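Local structure of metal-dependent hydrolase (Lactobacillus plantarum, 2F6K) at residues 130-135 / 185-190. The protein is a manganese-binding member of the amidohydrolase family, probably acting as a decarboxylase on aminocarboxymuconate semialdehyde. Residues are numbered along the deposited sequence; the frame is centred on the assembly and turned at random.
Sequences LYFGSP and INMLKY
Pro135 lies over one face of the Tyr190 ring. Its CD sits above the ring centre, 3.7 Å from the centroid and 12° off the normal, a CH-pi contact. The two side chains cross at about a right angle. On the opposite face, Lys189 CD lies toward the rim. The bond from CA to CB of Tyr190 points toward 130-135, and CG stands anti to the carbonyl carbon (chi1 -71°), beside the backbone N. Gly133 O approaches CD2 of this ring obliquely, at 3.3 Å. The Tyr190 hydroxyl hydrogen-bonds to Gly64 O of a neighbouring subunit. An alanine at Tyr190 would probably leave Pro135 CD without its aromatic partner and Gly64 O of that subunit without this bond.

Gly133 and Met187 have the nearest CA atoms across the contact, 4.7 Å apart. A side chain at Gly133 would press on Met187 CG. At these backbone angles a CB would also jam against the carbonyl O of Phe132, which by itself calls for glycine. Met187, a selenomethionine, bends at chi3 (84°). Its CE meets the edge of the Phe132 ring near the ring plane, 3.7 Å from CD2. Tyr131 instead directs its hydroxyl to Asp179 and Ala159 N.

The type II beta turn from Tyr131 to Ser134, with glycine third, thus packs on the C-terminal end of helix 171-189, at the periphery of an amidohydrolase TIM barrel.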
loop_
_atom_site.group_PDB
_atom_site.type_symbol
_atom_site.label_atom_id
_atom_site.label_comp_id
_atom_site.label_asym_id
_atom_site.label_seq_id
_atom_site.Cartn_x
_atom_site.Cartn_y
_atom_site.Cartn_z
ATOM N N LEU A 130 7.792 -6.739 8.689
ATOM C CA LEU A 130 8.493 -6.502 9.945
ATOM C C LEU A 130 9.946 -6.207 9.575
ATOM O O LEU A 130 10.699 -7.110 9.212
ATOM C CB LEU A 130 8.415 -7.729 10.861
ATOM C CG LEU A 130 8.853 -7.477 12.315
ATOM C CD1 LEU A 130 8.531 -8.685 13.174
ATOM C CD2 LEU A 130 10.338 -7.177 12.368
ATOM N N TYR A 131 10.330 -4.935 9.650
ATOM C CA TYR A 131 11.686 -4.529 9.304
ATOM C C TYR A 131 12.659 -4.759 10.451
ATOM O O TYR A 131 12.321 -4.550 11.622
ATOM C CB TYR A 131 11.715 -3.052 8.874
ATOM C CG TYR A 131 11.238 -2.840 7.454
ATOM C CD1 TYR A 131 9.881 -2.912 7.132
ATOM C CD2 TYR A 131 12.155 -2.694 6.409
ATOM C CE1 TYR A 131 9.451 -2.860 5.807
ATOM C CE2 TYR A 131 11.736 -2.644 5.077
ATOM C CZ TYR A 131 10.385 -2.735 4.783
ATOM O OH TYR A 131 9.971 -2.776 3.470
ATOM N N PHE A 132 13.871 -5.192 10.115
ATOM C CA PHE A 132 14.848 -5.446 11.152
ATOM C C PHE A 132 15.057 -4.149 11.913
ATOM O O PHE A 132 14.970 -3.066 11.344
ATOM C CB PHE A 132 16.159 -5.932 10.553
ATOM C CG PHE A 132 17.008 -6.693 11.525
ATOM C CD1 PHE A 132 16.556 -7.903 12.062
ATOM C CD2 PHE A 132 18.253 -6.207 11.916
ATOM C CE1 PHE A 132 17.338 -8.617 12.979
ATOM C CE2 PHE A 132 19.041 -6.913 12.831
ATOM C CZ PHE A 132 18.582 -8.119 13.362
ATOM N N GLY A 133 15.314 -4.259 13.208
ATOM C CA GLY A 133 15.496 -3.073 14.015
ATOM C C GLY A 133 14.239 -2.839 14.829
ATOM O O GLY A 133 14.268 -2.140 15.839
ATOM N N SER A 134 13.130 -3.431 14.391
ATOM C CA SER A 134 11.853 -3.298 15.090
ATOM C C SER A 134 11.927 -3.854 16.510
ATOM O O SER A 134 12.457 -4.946 16.737
ATOM C CB SER A 134 10.740 -3.997 14.308
ATOM O OG SER A 134 9.495 -3.877 14.975
ATOM N N PRO A 135 11.393 -3.108 17.488
ATOM C CA PRO A 135 11.421 -3.570 18.879
ATOM C C PRO A 135 10.658 -4.879 19.120
ATOM O O PRO A 135 10.679 -5.437 20.224
ATOM C CB PRO A 135 10.843 -2.382 19.654
ATOM C CG PRO A 135 10.025 -1.649 18.630
ATOM C CD PRO A 135 10.882 -1.730 17.403
ATOM N N ILE A 185 18.312 2.978 8.376
ATOM C CA ILE A 185 17.830 4.151 9.061
ATOM C C ILE A 185 16.891 3.738 10.194
ATOM O O ILE A 185 16.879 4.353 11.260
ATOM C CB ILE A 185 17.115 5.082 8.062
ATOM C CG1 ILE A 185 18.100 5.462 6.950
ATOM C CG2 ILE A 185 16.581 6.316 8.775
ATOM C CD1 ILE A 185 17.556 6.416 5.904
ATOM N N ASN A 186 16.120 2.681 9.966
ATOM C CA ASN A 186 15.192 2.206 10.976
ATOM C C ASN A 186 16.019 1.828 12.202
ATOM O O ASN A 186 15.640 2.097 13.344
ATOM C CB ASN A 186 14.438 0.985 10.450
ATOM C CG ASN A 186 13.241 0.627 11.307
ATOM O OD1 ASN A 186 13.172 -0.462 11.872
ATOM N ND2 ASN A 186 12.289 1.543 11.404
HETATM N N MSE A 187 17.164 1.209 11.946
HETATM C CA MSE A 187 18.054 0.788 13.007
HETATM C C MSE A 187 18.643 2.007 13.725
HETATM O O MSE A 187 18.924 1.967 14.920
HETATM C CB MSE A 187 19.138 -0.105 12.415
HETATM C CG MSE A 187 18.569 -1.398 11.854
HETATM SE SE MSE A 187 19.860 -2.478 10.916
HETATM C CE MSE A 187 20.666 -3.448 12.388
ATOM N N LEU A 188 18.819 3.101 12.996
ATOM C CA LEU A 188 19.332 4.311 13.615
ATOM C C LEU A 188 18.261 4.804 14.580
ATOM O O LEU A 188 18.522 5.054 15.750
ATOM C CB LEU A 188 19.600 5.387 12.563
ATOM C CG LEU A 188 20.750 5.130 11.593
ATOM C CD1 LEU A 188 20.881 6.317 10.630
ATOM C CD2 LEU A 188 22.040 4.915 12.380
ATOM N N LYS A 189 17.046 4.927 14.061
ATOM C CA LYS A 189 15.904 5.392 14.828
ATOM C C LYS A 189 15.741 4.660 16.167
ATOM O O LYS A 189 15.449 5.281 17.190
ATOM C CB LYS A 189 14.636 5.233 13.990
ATOM C CG LYS A 189 13.339 5.612 14.713
ATOM C CD LYS A 189 12.123 5.304 13.839
ATOM C CE LYS A 189 10.810 5.449 14.604
ATOM N NZ LYS A 189 10.612 6.841 15.084
ATOM N N TYR A 190 15.935 3.346 16.164
ATOM C CA TYR A 190 15.783 2.566 17.386
ATOM C C TYR A 190 17.055 2.372 18.213
ATOM O O TYR A 190 17.093 1.535 19.110
ATOM C CB TYR A 190 15.151 1.216 17.049
ATOM C CG TYR A 190 13.692 1.346 16.666
ATOM C CD1 TYR A 190 12.764 1.865 17.573
ATOM C CD2 TYR A 190 13.239 0.982 15.392
ATOM C CE1 TYR A 190 11.423 2.021 17.225
ATOM C CE2 TYR A 190 11.894 1.137 15.029
ATOM C CZ TYR A 190 10.992 1.658 15.953
ATOM O OH TYR A 190 9.670 1.839 15.612
#